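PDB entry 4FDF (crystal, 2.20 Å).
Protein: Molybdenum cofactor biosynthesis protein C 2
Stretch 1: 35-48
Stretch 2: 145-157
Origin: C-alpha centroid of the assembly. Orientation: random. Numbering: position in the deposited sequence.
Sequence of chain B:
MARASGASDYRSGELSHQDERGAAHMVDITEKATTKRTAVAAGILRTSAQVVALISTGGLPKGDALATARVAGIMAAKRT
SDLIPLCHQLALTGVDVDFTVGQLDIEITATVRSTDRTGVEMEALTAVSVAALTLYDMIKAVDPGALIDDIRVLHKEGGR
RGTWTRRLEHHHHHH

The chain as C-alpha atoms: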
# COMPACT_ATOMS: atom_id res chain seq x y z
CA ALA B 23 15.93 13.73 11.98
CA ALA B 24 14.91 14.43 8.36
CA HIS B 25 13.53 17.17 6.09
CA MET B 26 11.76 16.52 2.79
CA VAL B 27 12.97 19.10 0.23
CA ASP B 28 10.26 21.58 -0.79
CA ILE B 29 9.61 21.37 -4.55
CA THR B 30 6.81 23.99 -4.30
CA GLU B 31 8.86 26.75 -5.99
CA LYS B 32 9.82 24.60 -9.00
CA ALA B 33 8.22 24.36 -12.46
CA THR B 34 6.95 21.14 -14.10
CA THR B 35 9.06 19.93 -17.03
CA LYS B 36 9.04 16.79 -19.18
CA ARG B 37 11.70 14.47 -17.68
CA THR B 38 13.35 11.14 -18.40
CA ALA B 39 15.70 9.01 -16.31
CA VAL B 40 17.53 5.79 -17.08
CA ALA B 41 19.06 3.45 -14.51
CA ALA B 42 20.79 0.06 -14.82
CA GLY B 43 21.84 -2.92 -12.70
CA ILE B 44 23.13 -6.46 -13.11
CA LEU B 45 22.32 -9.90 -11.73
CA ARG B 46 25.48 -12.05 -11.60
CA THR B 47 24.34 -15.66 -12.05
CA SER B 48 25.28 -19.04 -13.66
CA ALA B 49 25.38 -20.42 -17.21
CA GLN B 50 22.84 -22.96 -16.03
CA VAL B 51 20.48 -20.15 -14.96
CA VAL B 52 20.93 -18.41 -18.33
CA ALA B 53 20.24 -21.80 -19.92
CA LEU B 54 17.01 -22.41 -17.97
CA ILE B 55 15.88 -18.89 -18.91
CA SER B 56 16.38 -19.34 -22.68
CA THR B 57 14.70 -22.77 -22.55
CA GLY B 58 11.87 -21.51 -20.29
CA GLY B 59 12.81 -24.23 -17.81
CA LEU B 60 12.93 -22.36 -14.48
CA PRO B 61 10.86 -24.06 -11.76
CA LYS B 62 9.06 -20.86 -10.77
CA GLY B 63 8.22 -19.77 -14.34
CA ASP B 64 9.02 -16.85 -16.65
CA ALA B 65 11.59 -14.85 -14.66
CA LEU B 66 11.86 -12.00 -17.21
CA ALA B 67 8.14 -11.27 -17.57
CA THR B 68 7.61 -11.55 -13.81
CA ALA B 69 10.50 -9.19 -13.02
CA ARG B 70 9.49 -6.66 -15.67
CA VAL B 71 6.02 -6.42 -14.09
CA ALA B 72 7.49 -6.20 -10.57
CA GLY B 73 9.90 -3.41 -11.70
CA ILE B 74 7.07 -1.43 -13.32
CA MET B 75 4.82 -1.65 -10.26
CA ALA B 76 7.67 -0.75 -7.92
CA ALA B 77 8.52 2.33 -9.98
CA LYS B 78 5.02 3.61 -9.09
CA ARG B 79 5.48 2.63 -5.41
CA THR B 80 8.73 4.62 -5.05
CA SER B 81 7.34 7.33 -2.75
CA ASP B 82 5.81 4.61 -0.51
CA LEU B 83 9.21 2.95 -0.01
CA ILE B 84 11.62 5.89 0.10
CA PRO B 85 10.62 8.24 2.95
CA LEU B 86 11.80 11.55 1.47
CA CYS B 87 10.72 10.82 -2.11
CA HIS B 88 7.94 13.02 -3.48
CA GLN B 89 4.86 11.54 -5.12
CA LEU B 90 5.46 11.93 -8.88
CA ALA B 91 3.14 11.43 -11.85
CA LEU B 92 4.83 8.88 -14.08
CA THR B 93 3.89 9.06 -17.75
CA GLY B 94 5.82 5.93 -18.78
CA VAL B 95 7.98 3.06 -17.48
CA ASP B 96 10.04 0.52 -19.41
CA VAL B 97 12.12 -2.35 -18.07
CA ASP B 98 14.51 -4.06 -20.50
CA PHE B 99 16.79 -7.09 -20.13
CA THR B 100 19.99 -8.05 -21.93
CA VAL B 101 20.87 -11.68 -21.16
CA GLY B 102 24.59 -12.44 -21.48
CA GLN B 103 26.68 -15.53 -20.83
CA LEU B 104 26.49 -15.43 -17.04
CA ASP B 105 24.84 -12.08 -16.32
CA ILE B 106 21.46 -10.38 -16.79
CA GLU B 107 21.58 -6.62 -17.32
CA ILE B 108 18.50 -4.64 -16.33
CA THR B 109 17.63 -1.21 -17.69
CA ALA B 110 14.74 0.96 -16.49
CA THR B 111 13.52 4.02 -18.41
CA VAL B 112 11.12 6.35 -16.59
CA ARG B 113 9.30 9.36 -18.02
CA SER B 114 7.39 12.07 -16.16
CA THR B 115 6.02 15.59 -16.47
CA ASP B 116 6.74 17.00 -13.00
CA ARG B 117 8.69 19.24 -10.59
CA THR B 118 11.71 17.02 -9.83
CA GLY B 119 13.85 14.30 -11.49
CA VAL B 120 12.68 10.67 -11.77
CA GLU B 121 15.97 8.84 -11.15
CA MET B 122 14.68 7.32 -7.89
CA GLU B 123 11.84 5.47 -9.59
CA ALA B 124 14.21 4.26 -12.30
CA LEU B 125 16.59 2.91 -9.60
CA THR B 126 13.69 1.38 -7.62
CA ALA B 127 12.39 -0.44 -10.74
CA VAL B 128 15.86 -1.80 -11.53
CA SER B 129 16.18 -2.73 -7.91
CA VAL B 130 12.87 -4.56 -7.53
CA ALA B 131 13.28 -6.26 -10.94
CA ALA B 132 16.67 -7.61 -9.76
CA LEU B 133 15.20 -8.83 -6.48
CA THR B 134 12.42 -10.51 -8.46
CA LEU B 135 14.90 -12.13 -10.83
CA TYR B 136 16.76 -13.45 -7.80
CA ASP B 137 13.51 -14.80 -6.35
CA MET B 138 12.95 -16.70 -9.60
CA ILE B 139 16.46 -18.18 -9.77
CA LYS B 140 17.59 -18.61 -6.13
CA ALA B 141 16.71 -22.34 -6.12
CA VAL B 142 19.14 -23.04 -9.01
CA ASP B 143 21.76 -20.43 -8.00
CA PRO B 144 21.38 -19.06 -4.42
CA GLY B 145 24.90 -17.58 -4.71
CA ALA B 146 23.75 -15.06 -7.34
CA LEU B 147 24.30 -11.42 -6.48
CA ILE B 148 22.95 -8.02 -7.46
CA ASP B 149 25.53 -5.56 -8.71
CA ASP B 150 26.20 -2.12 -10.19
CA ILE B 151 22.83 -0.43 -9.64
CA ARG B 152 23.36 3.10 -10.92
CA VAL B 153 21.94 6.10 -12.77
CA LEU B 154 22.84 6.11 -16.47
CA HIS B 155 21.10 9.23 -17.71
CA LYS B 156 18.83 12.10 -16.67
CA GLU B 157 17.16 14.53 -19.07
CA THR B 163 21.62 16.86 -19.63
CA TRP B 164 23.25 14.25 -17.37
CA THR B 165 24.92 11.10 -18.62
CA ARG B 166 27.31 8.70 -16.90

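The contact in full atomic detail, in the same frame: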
# COMPACT_ATOMS: atom_id res chain seq x y z
N THR B 35 8.50 20.17 -15.70
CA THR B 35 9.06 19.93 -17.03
C THR B 35 8.90 18.46 -17.39
O THR B 35 8.65 17.62 -16.52
CB THR B 35 10.56 20.32 -17.13
OG1 THR B 35 11.34 19.47 -16.27
CG2 THR B 35 10.79 21.79 -16.76
N LYS B 36 9.04 18.16 -18.68
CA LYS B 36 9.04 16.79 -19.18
C LYS B 36 10.41 16.16 -18.92
O LYS B 36 11.42 16.62 -19.44
CB LYS B 36 8.70 16.77 -20.66
N ARG B 37 10.44 15.10 -18.11
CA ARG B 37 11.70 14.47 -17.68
C ARG B 37 11.82 12.99 -18.02
O ARG B 37 10.82 12.26 -18.09
CB ARG B 37 11.91 14.65 -16.18
CG ARG B 37 11.79 16.08 -15.73
CD ARG B 37 12.24 16.27 -14.31
NE ARG B 37 11.89 17.62 -13.86
CZ ARG B 37 12.65 18.37 -13.06
NH1 ARG B 37 13.81 17.92 -12.61
NH2 ARG B 37 12.24 19.59 -12.73
N THR B 38 13.06 12.56 -18.23
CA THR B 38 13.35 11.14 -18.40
C THR B 38 14.62 10.73 -17.64
O THR B 38 15.62 11.46 -17.62
CB THR B 38 13.39 10.70 -19.89
OG1 THR B 38 13.99 9.41 -20.00
CG2 THR B 38 14.15 11.69 -20.73
N ALA B 39 14.54 9.57 -16.99
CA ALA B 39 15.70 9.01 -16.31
C ALA B 39 15.89 7.56 -16.68
O ALA B 39 14.93 6.83 -16.88
CB ALA B 39 15.58 9.17 -14.80
N VAL B 40 17.16 7.16 -16.77
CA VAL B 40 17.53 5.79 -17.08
C VAL B 40 18.51 5.28 -16.01
O VAL B 40 19.53 5.93 -15.69
CB VAL B 40 18.18 5.67 -18.50
CG1 VAL B 40 18.44 4.19 -18.86
CG2 VAL B 40 17.29 6.31 -19.56
N ALA B 41 18.20 4.11 -15.49
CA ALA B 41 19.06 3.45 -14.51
C ALA B 41 19.35 2.03 -14.99
O ALA B 41 18.57 1.48 -15.76
CB ALA B 41 18.38 3.43 -13.15
N ALA B 42 20.45 1.45 -14.51
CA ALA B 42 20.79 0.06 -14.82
C ALA B 42 21.26 -0.71 -13.59
O ALA B 42 21.49 -0.12 -12.52
CB ALA B 42 21.84 -0.01 -15.93
N GLY B 43 21.41 -2.02 -13.76
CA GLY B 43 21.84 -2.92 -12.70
C GLY B 43 22.08 -4.28 -13.31
O GLY B 43 21.71 -4.52 -14.47
N ILE B 44 22.71 -5.18 -12.56
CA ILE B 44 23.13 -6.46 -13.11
C ILE B 44 22.97 -7.60 -12.10
O ILE B 44 23.38 -7.49 -10.95
CB ILE B 44 24.57 -6.38 -13.75
CG1 ILE B 44 24.90 -7.63 -14.57
CG2 ILE B 44 25.64 -6.12 -12.71
CD1 ILE B 44 26.26 -7.56 -15.27
N LEU B 45 22.35 -8.69 -12.54
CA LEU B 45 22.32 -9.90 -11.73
C LEU B 45 23.44 -10.85 -12.18
O LEU B 45 23.45 -11.29 -13.32
CB LEU B 45 20.96 -10.58 -11.85
CG LEU B 45 20.76 -11.81 -10.97
CD1 LEU B 45 20.49 -11.42 -9.55
CD2 LEU B 45 19.64 -12.69 -11.50
N ARG B 46 24.38 -11.14 -11.28
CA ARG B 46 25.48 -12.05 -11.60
C ARG B 46 25.09 -13.49 -11.27
O ARG B 46 25.02 -13.87 -10.10
CB ARG B 46 26.76 -11.66 -10.86
CG ARG B 46 27.07 -10.17 -10.82
CD ARG B 46 28.06 -9.75 -11.88
NE ARG B 46 28.55 -8.40 -11.64
CZ ARG B 46 29.12 -7.64 -12.57
NH1 ARG B 46 29.28 -8.10 -13.82
NH2 ARG B 46 29.53 -6.42 -12.27
N THR B 47 24.83 -14.30 -12.29
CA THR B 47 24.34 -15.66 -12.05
C THR B 47 25.17 -16.76 -12.77
O THR B 47 26.36 -16.57 -13.01
CB THR B 47 22.81 -15.76 -12.28
OG1 THR B 47 22.33 -17.03 -11.83
CG2 THR B 47 22.44 -15.54 -13.75
N SER B 48 24.56 -17.90 -13.08
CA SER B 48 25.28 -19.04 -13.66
C SER B 48 24.84 -19.32 -15.09
O SER B 48 23.75 -18.91 -15.50
CB SER B 48 25.07 -20.28 -12.80
OG SER B 48 23.72 -20.68 -12.86
N GLY B 145 23.70 -18.42 -4.81
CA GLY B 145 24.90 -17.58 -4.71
C GLY B 145 24.91 -16.37 -5.62
O GLY B 145 25.84 -15.57 -5.59
N ALA B 146 23.87 -16.22 -6.44
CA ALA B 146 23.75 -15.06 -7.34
C ALA B 146 23.78 -13.77 -6.53
O ALA B 146 23.39 -13.74 -5.36
CB ALA B 146 22.48 -15.15 -8.19
N LEU B 147 24.28 -12.71 -7.15
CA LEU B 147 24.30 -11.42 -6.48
C LEU B 147 23.88 -10.29 -7.39
O LEU B 147 23.90 -10.41 -8.61
CB LEU B 147 25.66 -11.15 -5.81
CG LEU B 147 26.98 -10.95 -6.55
CD1 LEU B 147 27.31 -12.13 -7.47
CD2 LEU B 147 27.04 -9.62 -7.29
N ILE B 148 23.48 -9.18 -6.77
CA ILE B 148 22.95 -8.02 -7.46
C ILE B 148 23.99 -6.90 -7.39
O ILE B 148 24.43 -6.50 -6.31
CB ILE B 148 21.59 -7.57 -6.84
CG1 ILE B 148 20.51 -8.65 -7.07
CG2 ILE B 148 21.15 -6.23 -7.42
CD1 ILE B 148 19.27 -8.51 -6.17
N ASP B 149 24.36 -6.40 -8.57
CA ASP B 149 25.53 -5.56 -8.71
C ASP B 149 25.24 -4.31 -9.54
O ASP B 149 24.32 -4.30 -10.37
CB ASP B 149 26.63 -6.37 -9.43
CG ASP B 149 27.93 -6.43 -8.65
OD1 ASP B 149 27.99 -5.90 -7.51
OD2 ASP B 149 28.89 -7.04 -9.17
N ASP B 150 26.04 -3.27 -9.29
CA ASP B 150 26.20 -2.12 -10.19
C ASP B 150 24.87 -1.41 -10.51
O ASP B 150 24.58 -1.06 -11.66
CB ASP B 150 26.94 -2.58 -11.46
CG ASP B 150 27.84 -1.51 -12.05
OD1 ASP B 150 28.56 -0.81 -11.30
OD2 ASP B 150 27.85 -1.38 -13.29
N ILE B 151 24.04 -1.22 -9.49
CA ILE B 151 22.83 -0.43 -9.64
C ILE B 151 23.19 1.05 -9.65
O ILE B 151 23.75 1.56 -8.68
CB ILE B 151 21.80 -0.75 -8.53
CG1 ILE B 151 21.28 -2.18 -8.72
CG2 ILE B 151 20.65 0.29 -8.54
CD1 ILE B 151 20.60 -2.77 -7.50
N ARG B 152 22.87 1.74 -10.73
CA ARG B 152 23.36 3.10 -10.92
C ARG B 152 22.51 3.89 -11.91
O ARG B 152 21.79 3.31 -12.75
CB ARG B 152 24.82 3.08 -11.38
CG ARG B 152 24.99 2.65 -12.83
CD ARG B 152 26.11 1.64 -13.02
NE ARG B 152 26.28 1.32 -14.44
CZ ARG B 152 25.72 0.28 -15.07
NH1 ARG B 152 24.96 -0.60 -14.43
NH2 ARG B 152 25.95 0.13 -16.36
N VAL B 153 22.59 5.21 -11.81
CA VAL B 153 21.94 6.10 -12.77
C VAL B 153 22.79 6.22 -14.03
O VAL B 153 24.00 6.47 -13.96
CB VAL B 153 21.67 7.49 -12.18
CG1 VAL B 153 21.12 8.46 -13.25
CG2 VAL B 153 20.70 7.39 -10.98
N LEU B 154 22.16 6.02 -15.18
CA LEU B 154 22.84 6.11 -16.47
C LEU B 154 22.67 7.45 -17.14
O LEU B 154 23.56 7.91 -17.87
CB LEU B 154 22.31 5.02 -17.40
CG LEU B 154 23.13 3.75 -17.62
CD1 LEU B 154 23.79 3.22 -16.35
CD2 LEU B 154 22.26 2.70 -18.29
N HIS B 155 21.53 8.10 -16.91
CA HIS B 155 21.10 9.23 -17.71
C HIS B 155 19.92 9.92 -17.08
O HIS B 155 19.01 9.25 -16.58
CB HIS B 155 20.74 8.73 -19.11
CG HIS B 155 20.38 9.81 -20.08
ND1 HIS B 155 21.29 10.43 -20.86
CD2 HIS B 155 19.14 10.39 -20.39
CE1 HIS B 155 20.67 11.35 -21.63
NE2 HIS B 155 19.36 11.33 -21.34
N LYS B 156 19.94 11.25 -17.10
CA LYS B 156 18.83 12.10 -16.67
C LYS B 156 18.68 13.26 -17.64
O LYS B 156 19.67 13.91 -18.01
CB LYS B 156 19.05 12.68 -15.27
CG LYS B 156 19.23 11.67 -14.14
CD LYS B 156 19.54 12.40 -12.83
CE LYS B 156 20.98 12.90 -12.80
NZ LYS B 156 21.27 13.76 -11.60
N GLU B 157 17.44 13.54 -18.04
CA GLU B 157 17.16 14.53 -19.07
C GLU B 157 15.85 15.26 -18.79
O GLU B 157 15.65 16.41 -19.21
CB GLU B 157 17.10 13.83 -20.43
CG GLU B 157 17.23 14.72 -21.64
CD GLU B 157 17.05 13.95 -22.95
OE1 GLU B 157 16.59 14.56 -23.93
OE2 GLU B 157 17.37 12.73 -22.98

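The strongest polar contact between these two antiparallel strands is the salt bridge of Arg 46 with Asp 149: Arg 46 NE lies 2.8 Å from Asp 149 OD2, and Arg 46 NH2 donates a longer bond of 3.2 Å to the same oxygen, Asp 149 OD2. The carboxylate oxygen sits at the edge of the guanidinium, near its plane, where the N-H groups can reach it. Reciprocal pairs join Ala 42 and Arg 152 (Ala 42 N to Arg 152 O and Arg 152 N to Ala 42 O, both 2.9 Å) and Ile 44 and Asp 149 (Ile 44 N to Asp 149 O 2.9 Å; Asp 149 N to Ile 44 O 2.8 Å). Near one end, Arg 46 N reaches Leu 147 O at 2.8 Å, while the return bond from Leu 147 N to Arg 46 O stretches to 3.3 Å; near the other, Glu 157 N donates to Thr 38 O at 2.8 Å.

Two beta bulges interrupt the register. At the first, Val 40 O accepts from both Leu 154 N (2.7 Å) and His 155 N (3.2 Å), so one carbonyl serves two consecutive amides. At the second, Asp 150, with positive phi and psi, and Ile 151 together face the single residue Gly 43; Gly 43 CA approaches Asp 150 O at 3.5 Å in a CA-H...O contact. Arg 152 NH1 also bonds Asp 150 O, at 2.8 Å, bracing the bulge from within its own strand.

Packing differs on the two faces of the sheet. Beside the salt bridge, Ile 44 CG2 rests 3.4 Å from Asp 149 CB, and the aliphatic base of Arg 46 meets Leu 147, Arg 46 CB to Leu 147 CD1, at 3.5 Å. Farther along, Leu 154 CD2 packs 3.6 Å from Ala 42 CB. On the other face, Leu 45 CD1 lies 3.7 Å from Ile 148 CG1.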